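Local structure of oxidoreductase YdhF (Escherichia coli, 1OG6) at residues 5-9 with 10-14; 48-52 with 53-57; 197-201 with 202-206; 244-247 with 248-252. The protein probably acts as an NADPH-dependent oxidoreductase of the aldo-keto reductase family, built as an alpha/beta barrel with the dinucleotide bound to it. All coordinates share one frame; numbering follows the deposited sequence.

In the fold
The four contacts follow one another along a single alpha/beta barrel. Contact 1 is the hairpin of strands 4-6 and 13-20. Its second strand lies beside strand 48-50, which leads into contact 2, and Phe14 touches Thr48 although the two centres are 20 Å apart. Contact 3 ends helix 195-201 before strand 207-209; its centre is 12 Å from that of contact 1, and Ile7 and Arg205 are probably joined by a backbone hydrogen bond. Contact 4 lies in helix 242-251, ahead of strand 258-261, and touches none of the others. Contact 2 carries cofactor and probable catalytic groups, whereas contacts 1 and 3 pack on each other.

Contact 1: residues 5-9 with 10-14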
# COMPACT_ATOMS: atom_id res chain seq x y z
N ILE C 5 -22.29 -19.32 6.10
CA ILE C 5 -20.93 -19.09 5.63
C ILE C 5 -19.92 -18.83 6.74
O ILE C 5 -20.02 -17.84 7.46
CB ILE C 5 -20.90 -17.92 4.63
CG1 ILE C 5 -19.48 -17.70 4.12
CG2 ILE C 5 -21.45 -16.66 5.28
CD1 ILE C 5 -19.39 -16.69 2.98
N THR C 6 -18.94 -19.72 6.87
CA THR C 6 -17.90 -19.57 7.88
C THR C 6 -17.06 -18.37 7.45
O THR C 6 -16.34 -18.43 6.45
CB THR C 6 -17.00 -20.83 7.94
OG1 THR C 6 -17.75 -21.92 8.50
CG2 THR C 6 -15.78 -20.58 8.80
N ILE C 7 -17.16 -17.27 8.19
CA ILE C 7 -16.45 -16.05 7.83
C ILE C 7 -14.92 -16.06 7.77
O ILE C 7 -14.33 -15.37 6.95
CB ILE C 7 -16.92 -14.90 8.72
CG1 ILE C 7 -16.64 -15.21 10.18
CG2 ILE C 7 -18.40 -14.67 8.53
CD1 ILE C 7 -17.02 -14.10 11.12
N ALA C 8 -14.26 -16.84 8.62
CA ALA C 8 -12.81 -16.87 8.61
C ALA C 8 -12.35 -18.31 8.71
O ALA C 8 -13.17 -19.22 8.71
CB ALA C 8 -12.26 -16.06 9.77
N PRO C 9 -11.03 -18.55 8.77
CA PRO C 9 -10.52 -19.92 8.88
C PRO C 9 -11.00 -20.67 10.13
O PRO C 9 -11.55 -21.77 10.02
CB PRO C 9 -9.01 -19.72 8.86
CG PRO C 9 -8.89 -18.63 7.85
CD PRO C 9 -9.96 -17.65 8.31
N GLN C 10 -10.79 -20.09 11.31
CA GLN C 10 -11.25 -20.74 12.53
C GLN C 10 -12.52 -20.02 12.96
O GLN C 10 -13.13 -20.34 13.98
CB GLN C 10 -10.20 -20.62 13.64
CG GLN C 10 -8.76 -20.80 13.17
CD GLN C 10 -8.60 -21.86 12.11
OE1 GLN C 10 -9.03 -23.01 12.28
NE2 GLN C 10 -7.98 -21.49 11.00
N GLY C 11 -12.91 -19.04 12.16
CA GLY C 11 -14.08 -18.23 12.45
C GLY C 11 -15.37 -18.98 12.63
O GLY C 11 -15.41 -20.20 12.50
N PRO C 12 -16.46 -18.25 12.92
CA PRO C 12 -17.82 -18.72 13.14
C PRO C 12 -18.59 -18.89 11.84
O PRO C 12 -18.08 -18.58 10.77
CB PRO C 12 -18.41 -17.63 14.01
CG PRO C 12 -17.83 -16.41 13.38
CD PRO C 12 -16.38 -16.79 13.15
N GLU C 13 -19.82 -19.38 11.93
CA GLU C 13 -20.64 -19.56 10.75
C GLU C 13 -21.78 -18.56 10.80
O GLU C 13 -22.71 -18.71 11.58
CB GLU C 13 -21.21 -20.99 10.71
CG GLU C 13 -21.76 -21.39 9.35
CD GLU C 13 -22.55 -22.69 9.37
OE1 GLU C 13 -23.71 -22.67 9.83
OE2 GLU C 13 -22.01 -23.73 8.92
N PHE C 14 -21.70 -17.53 9.98
CA PHE C 14 -22.75 -16.52 9.96
C PHE C 14 -23.71 -16.82 8.83
O PHE C 14 -23.46 -17.68 8.01
CB PHE C 14 -22.16 -15.12 9.77
CG PHE C 14 -21.47 -14.57 10.99
CD1 PHE C 14 -21.86 -14.95 12.27
CD2 PHE C 14 -20.45 -13.64 10.86
CE1 PHE C 14 -21.26 -14.39 13.39
CE2 PHE C 14 -19.85 -13.08 11.97
CZ PHE C 14 -20.25 -13.46 13.23
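Ile7 meets Pro12 and Phe14 with its whole branched side chain. Its CG1 lies between the backbone N and the carbonyl carbon (chi1 60°), a torsion that carries the longer arm to Pro12, where CG1 stands 3.4 Å from Pro12 CD. CD1 packs against Pro12 CG, on the flank of the proline, with the Phe14 ring close by, while CG2 reaches the CD2 side of the same aromatic ring. Pro12 CG sits over one face of Phe14, near the rim and 3.8 Å above its plane. Leu258 touches Ile7 and Phe14 from strand 258-261, so bulky apolar residues suit both places. Cut back to an alanine, Ile7 would probably leave a gap beside Pro12 and Phe14 and give Leu258 less to pack on. Backbone bonds set this arrangement. Ile5 N gives to Phe14 O at 2.8 Å, and Phe14 N returns a bond to Ile5 O. Nearer the bend, Ile7 N reaches Pro12 O at 3.0 Å. Thr6 and Glu13 form the non-hydrogen-bonded pair between these bonds, their exposed side chains crossing at about a right angle; the carboxylate of Glu13 turns to a salt bridge with Arg4. Round the bend, Gly11 suits its place because a CB there would run into Ala8 N. This is an antiparallel beta hairpin, consistent with the N-terminal hairpin that closes the bottom of the barrel in aldo-keto reductases.

Contact 2: residues 48-52 with 53-57; sequences TVDHA and DIYGG. With NAP (NADP nicotinamide-adenine-dinucleotide phosphate), chain F.
The Tyr55 ring lies with one face against Ala52, whose CB stands over its centre in a CH-pi contact. At the edge, near the ring plane, comes Asp50 OD2, 4.2 Å from Tyr55 CE2, and the ring of Trp22 also meets that of Tyr55, the planes about 35° apart. The small methyl of an alanine suits a place directly against a ring face. The His51 ring meets those of Tyr21 and Phe64. Tyr55 is probably the proton donor, and its OH stands 3.1 Å from NAP C2N and 4.0 Å from NAP C4N, the nicotinamide carbon that exchanges hydride. With Asp50, Lys83 and His128 nearby, the site is consistent with the Asp-Tyr-Lys-His tetrad of aldo-keto reductases, set at the C-terminal end of a barrel strand. A phenylalanine in place of Tyr55 would still cover Ala52 but would probably leave Lys83 NZ without the hydroxyl it weakly bonds, and a substrate carbonyl without its likely proton donor. Asp50 holds the cofactor: with CG anti to the backbone N (chi1 -169°), its OD2 accepts a hydrogen bond from the ribose hydroxyl O2D of NAP at 2.9 Å and forms a salt bridge with Lys83. Gly56 and Gly57 follow at positive phi, where glycine is easily accommodated, and Gly57 N makes a weak bond of 3.2 Å back to Ile54 O.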
# COMPACT_ATOMS: atom_id res chain seq x y z
N THR C 48 -27.62 -13.79 11.89
CA THR C 48 -26.57 -12.92 12.39
C THR C 48 -27.11 -11.52 12.54
O THR C 48 -27.67 -10.97 11.60
CB THR C 48 -25.39 -12.86 11.41
OG1 THR C 48 -25.08 -14.18 10.97
CG2 THR C 48 -24.17 -12.27 12.08
N VAL C 49 -26.96 -10.93 13.72
CA VAL C 49 -27.42 -9.57 13.94
C VAL C 49 -26.23 -8.69 14.27
O VAL C 49 -25.35 -9.06 15.05
CB VAL C 49 -28.47 -9.49 15.08
CG1 VAL C 49 -29.64 -10.40 14.77
CG2 VAL C 49 -27.82 -9.83 16.41
N ASP C 50 -26.21 -7.51 13.65
CA ASP C 50 -25.13 -6.55 13.82
C ASP C 50 -25.49 -5.47 14.84
O ASP C 50 -26.60 -4.93 14.83
CB ASP C 50 -24.83 -5.90 12.48
CG ASP C 50 -23.56 -5.08 12.51
OD1 ASP C 50 -22.48 -5.68 12.70
OD2 ASP C 50 -23.65 -3.85 12.33
N HIS C 51 -24.54 -5.16 15.72
CA HIS C 51 -24.71 -4.15 16.75
C HIS C 51 -23.41 -3.42 16.99
O HIS C 51 -22.39 -3.77 16.40
CB HIS C 51 -25.13 -4.80 18.06
CG HIS C 51 -26.59 -5.04 18.17
ND1 HIS C 51 -27.50 -4.01 18.27
CD2 HIS C 51 -27.32 -6.18 18.16
CE1 HIS C 51 -28.72 -4.51 18.33
NE2 HIS C 51 -28.64 -5.82 18.26
N ALA C 52 -23.44 -2.42 17.86
CA ALA C 52 -22.23 -1.68 18.18
C ALA C 52 -22.30 -0.85 19.46
O ALA C 52 -23.37 -0.53 19.98
CB ALA C 52 -21.83 -0.80 17.01
N ASP C 53 -21.11 -0.52 19.94
CA ASP C 53 -20.89 0.28 21.14
C ASP C 53 -21.80 1.51 21.18
O ASP C 53 -22.80 1.56 21.91
CB ASP C 53 -19.41 0.71 21.12
CG ASP C 53 -18.88 1.09 22.48
OD1 ASP C 53 -19.58 0.89 23.50
OD2 ASP C 53 -17.73 1.58 22.54
N ILE C 54 -21.45 2.49 20.37
CA ILE C 54 -22.12 3.78 20.26
C ILE C 54 -23.52 3.88 19.66
O ILE C 54 -24.16 4.92 19.79
CB ILE C 54 -21.23 4.71 19.45
CG1 ILE C 54 -21.17 4.20 18.00
CG2 ILE C 54 -19.83 4.71 20.04
CD1 ILE C 54 -20.23 4.97 17.12
N TYR C 55 -24.00 2.82 19.01
CA TYR C 55 -25.31 2.82 18.35
C TYR C 55 -26.55 3.32 19.09
O TYR C 55 -26.91 2.80 20.15
CB TYR C 55 -25.61 1.42 17.79
CG TYR C 55 -24.81 1.10 16.56
CD1 TYR C 55 -23.91 2.02 16.04
CD2 TYR C 55 -24.94 -0.13 15.93
CE1 TYR C 55 -23.15 1.73 14.94
CE2 TYR C 55 -24.17 -0.44 14.81
CZ TYR C 55 -23.27 0.50 14.32
OH TYR C 55 -22.45 0.22 13.26
N GLY C 56 -27.20 4.32 18.50
CA GLY C 56 -28.41 4.91 19.06
C GLY C 56 -28.18 5.73 20.31
O GLY C 56 -29.06 5.84 21.17
N GLY C 57 -26.99 6.32 20.41
CA GLY C 57 -26.66 7.10 21.59
C GLY C 57 -26.46 6.13 22.74
O GLY C 57 -26.83 6.42 23.87
PA NAP F . -28.18 0.48 3.99
O1A NAP F . -27.66 1.32 2.98
O2A NAP F . -28.40 -1.01 3.88
O5B NAP F . -29.60 1.05 4.48
C5B NAP F . -30.55 1.43 3.46
C4B NAP F . -31.43 2.53 4.15
O4B NAP F . -32.36 2.91 3.06
C3B NAP F . -32.36 2.02 5.28
O3B NAP F . -32.31 3.02 6.29
C2B NAP F . -33.76 1.92 4.69
O2B NAP F . -34.78 2.45 5.54
C1B NAP F . -33.72 2.71 3.35
N9A NAP F . -34.35 1.94 2.29
C8A NAP F . -34.29 0.60 1.96
N7A NAP F . -35.02 0.26 0.92
C5A NAP F . -35.60 1.47 0.54
C6A NAP F . -36.49 1.75 -0.52
N6A NAP F . -36.98 0.88 -1.42
N1A NAP F . -36.91 3.09 -0.65
N3A NAP F . -35.59 3.83 1.28
C4A NAP F . -35.19 2.51 1.39
O3 NAP F . -27.26 0.64 5.28
PN NAP F . -27.38 1.56 6.55
O1N NAP F . -26.49 2.71 6.78
O2N NAP F . -28.11 0.86 7.65
O5D NAP F . -26.02 0.81 7.02
C5D NAP F . -25.79 -0.65 6.90
C4D NAP F . -25.57 -1.30 8.25
O4D NAP F . -24.17 -1.41 8.61
C3D NAP F . -26.29 -0.68 9.50
O3D NAP F . -27.53 -1.34 9.79
O2D NAP F . -25.55 -1.78 11.61
C1D NAP F . -23.95 -1.02 10.00
N1N NAP F . -22.96 0.12 10.04
C2N NAP F . -21.59 -0.09 10.33
C3N NAP F . -20.73 1.00 10.39
C7N NAP F . -19.25 0.76 10.70
O7N NAP F . -18.55 1.74 10.74
N7N NAP F . -18.78 -0.44 10.92
C4N NAP F . -21.21 2.37 10.15
C5N NAP F . -22.60 2.55 9.85
C6N NAP F . -23.49 1.44 9.79
P2B NAP F . -36.25 1.81 5.70
O1X NAP F . -36.64 0.48 6.34
O2X NAP F . -37.26 2.93 5.60
O3X NAP F . -35.93 2.12 7.14

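Contact 3: residues 197-201 with 202-206; sequences DQLQQ and LRVRP
Leu199 and Val204 are joined where helix 195-201 stops: Val204 N gives a hydrogen bond of 2.9 Å to Leu199 O, reaching it in the carbonyl plane. Before it, Leu202 N makes a regular helical bond, to Gln198 O at 3.0 Å. Arg203 has left helical geometry with a positive phi of 62°, and its N binds Gln200 O at 3.0 Å, coming from well above the carbonyl plane. Positive phi is commonest for glycine, yet an arginine takes it here. Its chain runs extended from CG to NE and carries the guanidinium to a salt bridge with Asp137 of the second subunit. Arg171 of that subunit also gives hydrogen bonds to the carbonyls of Gln200 and Gln201 at this helix end. The apolar side belongs to Leu199, whose two methyls divide the work. The Leu199 and Val204 side chains cross obliquely, with Leu199 CD2 3.6 Å from Val204 CG1, while Leu199 CD1 lies alongside Pro206 CB as those two side chains run past each other in opposite directions. Leu202 lays its CD1 against the CG of Gln198, 4.1 Å off, and also touches Phe165 of helix 162-169. The six-to-one bond, the positive phi and the leucine-valine contact across the turn are those of a Schellman motif, which here ends a barrel helix and turns the chain into strand 207-209.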
# COMPACT_ATOMS: atom_id res chain seq x y z
N ASP C 197 -8.50 -7.36 -1.49
CA ASP C 197 -7.53 -8.33 -2.00
C ASP C 197 -6.90 -9.08 -0.83
O ASP C 197 -6.67 -10.29 -0.90
CB ASP C 197 -6.45 -7.63 -2.85
CG ASP C 197 -7.03 -6.89 -4.06
OD1 ASP C 197 -7.90 -7.47 -4.76
OD2 ASP C 197 -6.62 -5.73 -4.31
N GLN C 198 -6.64 -8.36 0.26
CA GLN C 198 -6.07 -8.98 1.45
C GLN C 198 -7.13 -9.89 2.05
O GLN C 198 -6.83 -11.00 2.50
CB GLN C 198 -5.68 -7.91 2.48
CG GLN C 198 -5.78 -8.40 3.93
CD GLN C 198 -5.34 -7.36 4.94
OE1 GLN C 198 -4.20 -7.34 5.37
NE2 GLN C 198 -6.25 -6.47 5.31
N LEU C 199 -8.36 -9.43 2.07
CA LEU C 199 -9.43 -10.23 2.63
C LEU C 199 -9.68 -11.51 1.84
O LEU C 199 -9.99 -12.54 2.42
CB LEU C 199 -10.71 -9.40 2.74
CG LEU C 199 -10.75 -8.40 3.89
CD1 LEU C 199 -12.10 -7.74 3.94
CD2 LEU C 199 -10.48 -9.11 5.19
N GLN C 200 -9.55 -11.47 0.52
CA GLN C 200 -9.78 -12.69 -0.23
C GLN C 200 -8.59 -13.61 0.02
O GLN C 200 -8.75 -14.82 0.22
CB GLN C 200 -9.89 -12.43 -1.74
CG GLN C 200 -10.46 -13.62 -2.49
CD GLN C 200 -10.03 -13.71 -3.95
OE1 GLN C 200 -10.10 -12.73 -4.70
NE2 GLN C 200 -9.59 -14.91 -4.36
N GLN C 201 -7.40 -13.02 0.02
CA GLN C 201 -6.18 -13.77 0.22
C GLN C 201 -6.16 -14.58 1.52
O GLN C 201 -5.74 -15.73 1.52
CB GLN C 201 -4.99 -12.82 0.20
CG GLN C 201 -3.68 -13.52 0.40
CD GLN C 201 -2.51 -12.59 0.20
OE1 GLN C 201 -1.36 -13.01 0.33
NE2 GLN C 201 -2.79 -11.33 -0.12
N LEU C 202 -6.60 -13.96 2.61
CA LEU C 202 -6.63 -14.61 3.92
C LEU C 202 -7.90 -15.43 4.12
O LEU C 202 -8.08 -16.06 5.16
CB LEU C 202 -6.56 -13.56 5.03
CG LEU C 202 -5.39 -12.59 5.10
CD1 LEU C 202 -5.62 -11.70 6.28
CD2 LEU C 202 -4.08 -13.33 5.25
N ARG C 203 -8.77 -15.40 3.13
CA ARG C 203 -10.03 -16.12 3.22
C ARG C 203 -10.87 -15.61 4.38
O ARG C 203 -11.48 -16.39 5.10
CB ARG C 203 -9.75 -17.62 3.36
CG ARG C 203 -9.08 -18.21 2.13
CD ARG C 203 -8.64 -19.67 2.31
NE ARG C 203 -8.02 -20.16 1.08
CZ ARG C 203 -8.65 -20.26 -0.09
NH1 ARG C 203 -9.93 -19.91 -0.18
NH2 ARG C 203 -8.00 -20.69 -1.16
N VAL C 204 -10.90 -14.30 4.54
CA VAL C 204 -11.70 -13.65 5.57
C VAL C 204 -12.87 -12.98 4.86
O VAL C 204 -12.69 -12.29 3.86
CB VAL C 204 -10.86 -12.62 6.36
CG1 VAL C 204 -11.74 -11.75 7.23
CG2 VAL C 204 -9.85 -13.34 7.24
N ARG C 205 -14.08 -13.21 5.36
CA ARG C 205 -15.29 -12.64 4.75
C ARG C 205 -15.68 -11.33 5.39
O ARG C 205 -16.03 -11.30 6.57
CB ARG C 205 -16.46 -13.61 4.86
CG ARG C 205 -16.74 -14.44 3.62
CD ARG C 205 -15.85 -15.67 3.49
NE ARG C 205 -14.80 -15.51 2.49
CZ ARG C 205 -14.21 -16.52 1.87
NH1 ARG C 205 -14.57 -17.77 2.15
NH2 ARG C 205 -13.25 -16.30 0.97
N PRO C 206 -15.67 -10.23 4.60
CA PRO C 206 -16.02 -8.88 5.03
C PRO C 206 -17.51 -8.61 5.07
O PRO C 206 -18.19 -8.84 4.08
CB PRO C 206 -15.35 -8.01 3.98
CG PRO C 206 -15.60 -8.80 2.76
CD PRO C 206 -15.22 -10.21 3.20

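Contact 4: residues 244-247 with 248-252; sequences QVVN and AWVLR
Val246 and Val250 stand one turn apart along helix 242-251, their nearest methyls, CG1 of Val246 and CG2 of Val250, being 4.4 Å apart. Val250 N bonds Val246 O at 2.9 Å, nearly straight (167° at the hydrogen). One residue earlier, Trp249 N gives to Val245 O at 2.9 Å, and beyond these Leu251 N makes only a weak bond of 3.4 Å to Asn247 O, near the end of the helix. Trp249 has CG anti to its own N (chi1 180°), which swings the indole clear of residues 244-247; Val250 CG2 meets its edge in the ring plane. The indole stacks on Trp285 of helix 282-293, and Trp285 NE1 bonds the Trp249 carbonyl. Apolar valines suit the neighbouring places, because Val245 packs on Ile288 and on Leu230, Val233 and Ala234 of helix 224-237, while Val246 reaches Leu230 and Pro185. Asn247 and Leu251, one turn apart, both touch Pro259, and the side chain of Asn247 comes within about 6 Å of the cofactor. The arrangement is that of a buried alpha helix on the outside of an alpha/beta barrel, gripped between flanking helices and strand 258-261.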
# COMPACT_ATOMS: atom_id res chain seq x y z
N GLN C 244 -32.26 -5.21 -4.96
CA GLN C 244 -31.84 -6.60 -5.06
C GLN C 244 -30.72 -6.74 -6.05
O GLN C 244 -29.85 -7.60 -5.89
CB GLN C 244 -32.98 -7.49 -5.53
CG GLN C 244 -34.07 -7.72 -4.54
CD GLN C 244 -35.14 -8.64 -5.09
OE1 GLN C 244 -34.90 -9.82 -5.32
NE2 GLN C 244 -36.33 -8.09 -5.33
N VAL C 245 -30.74 -5.91 -7.09
CA VAL C 245 -29.69 -5.94 -8.11
C VAL C 245 -28.40 -5.47 -7.44
O VAL C 245 -27.31 -5.98 -7.74
CB VAL C 245 -30.05 -5.03 -9.30
CG1 VAL C 245 -29.00 -5.12 -10.36
CG2 VAL C 245 -31.37 -5.43 -9.87
N VAL C 246 -28.52 -4.52 -6.52
CA VAL C 246 -27.36 -4.01 -5.80
C VAL C 246 -26.88 -5.07 -4.82
O VAL C 246 -25.71 -5.43 -4.81
CB VAL C 246 -27.71 -2.73 -5.03
CG1 VAL C 246 -26.47 -2.15 -4.42
CG2 VAL C 246 -28.34 -1.73 -5.96
N ASN C 247 -27.79 -5.58 -3.99
CA ASN C 247 -27.42 -6.60 -3.01
C ASN C 247 -26.82 -7.82 -3.72
O ASN C 247 -26.31 -8.72 -3.08
CB ASN C 247 -28.65 -7.01 -2.16
CG ASN C 247 -28.75 -6.24 -0.81
OD1 ASN C 247 -29.84 -5.92 -0.33
ND2 ASN C 247 -27.60 -5.97 -0.21
N ALA C 248 -26.86 -7.84 -5.05
CA ALA C 248 -26.30 -8.97 -5.81
C ALA C 248 -24.97 -8.54 -6.41
O ALA C 248 -24.01 -9.32 -6.46
CB ALA C 248 -27.27 -9.40 -6.91
N TRP C 249 -24.93 -7.30 -6.89
CA TRP C 249 -23.73 -6.73 -7.47
C TRP C 249 -22.65 -6.89 -6.41
O TRP C 249 -21.51 -7.23 -6.71
CB TRP C 249 -23.94 -5.24 -7.75
CG TRP C 249 -22.73 -4.58 -8.34
CD1 TRP C 249 -22.37 -4.56 -9.66
CD2 TRP C 249 -21.70 -3.90 -7.63
NE1 TRP C 249 -21.18 -3.90 -9.81
CE2 TRP C 249 -20.74 -3.49 -8.57
CE3 TRP C 249 -21.48 -3.60 -6.28
CZ2 TRP C 249 -19.58 -2.79 -8.22
CZ3 TRP C 249 -20.33 -2.91 -5.92
CH2 TRP C 249 -19.40 -2.52 -6.89
N VAL C 250 -23.05 -6.64 -5.16
CA VAL C 250 -22.17 -6.74 -4.01
C VAL C 250 -21.90 -8.21 -3.69
O VAL C 250 -20.77 -8.64 -3.48
CB VAL C 250 -22.83 -6.10 -2.76
CG1 VAL C 250 -21.93 -6.22 -1.57
CG2 VAL C 250 -23.15 -4.64 -3.03
N LEU C 251 -22.98 -8.98 -3.66
CA LEU C 251 -22.92 -10.39 -3.33
C LEU C 251 -21.93 -11.18 -4.18
O LEU C 251 -21.37 -12.17 -3.70
CB LEU C 251 -24.32 -10.99 -3.47
CG LEU C 251 -24.90 -11.91 -2.40
CD1 LEU C 251 -24.61 -11.38 -1.01
CD2 LEU C 251 -26.38 -12.01 -2.62
N ARG C 252 -21.68 -10.74 -5.41
CA ARG C 252 -20.79 -11.51 -6.27
C ARG C 252 -19.31 -11.14 -6.36
O ARG C 252 -18.61 -11.62 -7.25
CB ARG C 252 -21.37 -11.63 -7.68
CG ARG C 252 -20.92 -10.60 -8.68
CD ARG C 252 -21.01 -11.18 -10.09
NE ARG C 252 -19.92 -12.10 -10.39
CZ ARG C 252 -19.83 -12.84 -11.49
NH1 ARG C 252 -20.77 -12.77 -12.42
NH2 ARG C 252 -18.79 -13.63 -11.67